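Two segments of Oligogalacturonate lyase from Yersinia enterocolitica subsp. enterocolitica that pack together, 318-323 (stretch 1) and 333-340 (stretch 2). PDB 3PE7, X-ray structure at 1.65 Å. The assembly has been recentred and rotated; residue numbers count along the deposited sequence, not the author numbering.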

# COMPACT_ATOMS: atom_id res chain seq x y z
N ASN A 318 16.25 -7.34 -12.99
CA ASN A 318 16.77 -6.18 -13.75
C ASN A 318 17.38 -5.09 -12.85
O ASN A 318 18.50 -4.61 -13.11
CB ASN A 318 15.68 -5.57 -14.65
CG ASN A 318 16.23 -4.49 -15.59
OD1 ASN A 318 15.55 -3.49 -15.86
ND2 ASN A 318 17.44 -4.70 -16.11
N ASP A 319 16.63 -4.70 -11.83
CA ASP A 319 17.05 -3.60 -10.98
C ASP A 319 16.77 -3.96 -9.53
O ASP A 319 15.63 -3.86 -9.09
CB ASP A 319 16.30 -2.31 -11.36
CG ASP A 319 16.90 -1.07 -10.71
OD1 ASP A 319 16.68 0.05 -11.21
OD2 ASP A 319 17.64 -1.20 -9.72
N PRO A 320 17.82 -4.37 -8.78
CA PRO A 320 17.63 -4.84 -7.40
C PRO A 320 17.63 -3.68 -6.35
O PRO A 320 17.59 -3.94 -5.13
CB PRO A 320 18.87 -5.73 -7.19
CG PRO A 320 19.95 -5.03 -7.97
CD PRO A 320 19.22 -4.52 -9.23
N PHE A 321 17.71 -2.44 -6.83
CA PHE A 321 17.96 -1.31 -5.93
C PHE A 321 16.71 -0.59 -5.44
O PHE A 321 15.68 -0.59 -6.12
CB PHE A 321 18.90 -0.29 -6.60
CG PHE A 321 20.26 -0.85 -6.86
CD1 PHE A 321 20.62 -1.26 -8.14
CD2 PHE A 321 21.18 -1.00 -5.81
CE1 PHE A 321 21.90 -1.81 -8.39
CE2 PHE A 321 22.46 -1.56 -6.04
CZ PHE A 321 22.81 -1.95 -7.34
N LEU A 322 16.85 -0.02 -4.25
CA LEU A 322 15.91 0.97 -3.71
C LEU A 322 16.47 2.36 -3.95
O LEU A 322 17.65 2.61 -3.67
CB LEU A 322 15.69 0.74 -2.21
CG LEU A 322 14.98 -0.58 -1.88
CD1 LEU A 322 15.37 -1.12 -0.52
CD2 LEU A 322 13.45 -0.47 -1.98
N TYR A 323 15.61 3.27 -4.42
CA TYR A 323 16.03 4.64 -4.73
C TYR A 323 15.31 5.63 -3.85
O TYR A 323 14.12 5.48 -3.60
CB TYR A 323 15.70 4.99 -6.18
CG TYR A 323 16.40 4.12 -7.18
CD1 TYR A 323 17.72 4.39 -7.56
CD2 TYR A 323 15.76 3.00 -7.71
CE1 TYR A 323 18.40 3.57 -8.48
CE2 TYR A 323 16.41 2.18 -8.65
CZ TYR A 323 17.73 2.47 -9.01
OH TYR A 323 18.37 1.65 -9.91
N HIS A 333 19.14 8.97 -5.24
CA HIS A 333 20.08 8.24 -4.39
C HIS A 333 19.80 6.75 -4.41
O HIS A 333 18.70 6.31 -4.07
CB HIS A 333 20.00 8.78 -2.96
CG HIS A 333 20.22 10.25 -2.88
ND1 HIS A 333 21.47 10.80 -2.69
CD2 HIS A 333 19.37 11.29 -3.06
CE1 HIS A 333 21.37 12.12 -2.72
NE2 HIS A 333 20.11 12.44 -2.96
N ARG A 334 20.80 5.98 -4.83
CA ARG A 334 20.70 4.53 -4.79
C ARG A 334 21.12 4.12 -3.38
O ARG A 334 22.31 4.10 -3.06
CB ARG A 334 21.59 3.94 -5.87
CG ARG A 334 21.43 2.48 -6.09
CD ARG A 334 22.09 2.08 -7.40
NE ARG A 334 23.53 1.94 -7.26
CZ ARG A 334 24.33 1.55 -8.25
NH1 ARG A 334 23.84 1.25 -9.46
NH2 ARG A 334 25.64 1.44 -8.03
N VAL A 335 20.15 3.82 -2.51
CA VAL A 335 20.45 3.75 -1.09
C VAL A 335 20.80 2.36 -0.56
O VAL A 335 21.61 2.21 0.36
CB VAL A 335 19.34 4.43 -0.24
CG1 VAL A 335 19.25 5.93 -0.58
CG2 VAL A 335 18.00 3.77 -0.45
N ALA A 336 20.21 1.35 -1.18
CA ALA A 336 20.43 -0.05 -0.78
C ALA A 336 19.80 -0.97 -1.80
O ALA A 336 19.06 -0.54 -2.67
CB ALA A 336 19.86 -0.31 0.60
N ARG A 337 20.12 -2.26 -1.69
CA ARG A 337 19.51 -3.28 -2.53
C ARG A 337 18.30 -3.84 -1.81
O ARG A 337 18.36 -4.15 -0.62
CB ARG A 337 20.51 -4.43 -2.74
CG ARG A 337 21.86 -3.99 -3.35
CD ARG A 337 22.87 -5.17 -3.34
NE ARG A 337 22.46 -6.22 -4.29
CZ ARG A 337 22.78 -6.25 -5.57
NH1 ARG A 337 23.56 -5.30 -6.10
NH2 ARG A 337 22.32 -7.22 -6.34
N HIS A 338 17.19 -4.00 -2.54
CA HIS A 338 16.12 -4.87 -2.02
C HIS A 338 16.39 -6.35 -2.36
O HIS A 338 16.11 -7.24 -1.54
CB HIS A 338 14.72 -4.39 -2.47
CG HIS A 338 14.47 -4.50 -3.94
ND1 HIS A 338 14.30 -3.40 -4.76
CD2 HIS A 338 14.30 -5.58 -4.74
CE1 HIS A 338 14.09 -3.80 -6.00
NE2 HIS A 338 14.08 -5.12 -6.01
N ASP A 339 16.95 -6.60 -3.55
CA ASP A 339 17.28 -7.98 -3.99
C ASP A 339 16.10 -8.97 -3.96
O ASP A 339 16.30 -10.19 -3.81
CB ASP A 339 18.45 -8.57 -3.17
CG ASP A 339 19.80 -8.25 -3.76
OD1 ASP A 339 19.94 -8.21 -5.01
OD2 ASP A 339 20.74 -8.05 -2.95
N THR A 340 14.87 -8.48 -4.10
CA THR A 340 13.73 -9.40 -4.14
C THR A 340 13.71 -10.20 -5.44
O THR A 340 14.19 -9.71 -6.47
CB THR A 340 12.37 -8.71 -3.86
OG1 THR A 340 11.46 -9.71 -3.39
CG2 THR A 340 11.79 -8.06 -5.10
O HOH W 1 14.43 -6.44 -9.18
O HOH W 2 21.25 1.47 -10.46

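The guanidinium of Arg334 lies flat on the ring of Phe321, their centres 4.2 Å apart and their planes only 15° from parallel. Arginine suits this place because its planar, charged end can cover an aromatic face while its methylenes add apolar contact: CD of Arg334 sits 3.5 Å from the ring centroid of Phe321. A water extends the arrangement, accepting from Arg334 NH1 (2.8 Å) and donating to Tyr323 OH (2.9 Å). That hydroxyl in turn donates to Asp319 OD1 at 2.7 Å, while Asp319 OD2 accepts from Phe321 N at 3.1 Å, so one carboxylate braces its own stretch.

Beneath these side chains the backbones pair as antiparallel strands. Leu322 N donates to Ala336 O (2.8 Å), and Val335 N to Leu322 O (3.0 Å). The register then slips by one residue, a beta bulge that pairs Tyr323 with Arg334. At the other end Pro320, which has no amide hydrogen to give, offers its O to both His338 N (2.6 Å) and Asp339 N (3.2 Å). Its CG packs over the Arg337 guanidinium, which a salt bridge from NE to Asp339 OD2 (2.8 Å) helps hold in place. Leu322 is buried, its branched apolar side chain filling space beside His338, CG to CB 3.9 Å. In all, 655 Å² is buried.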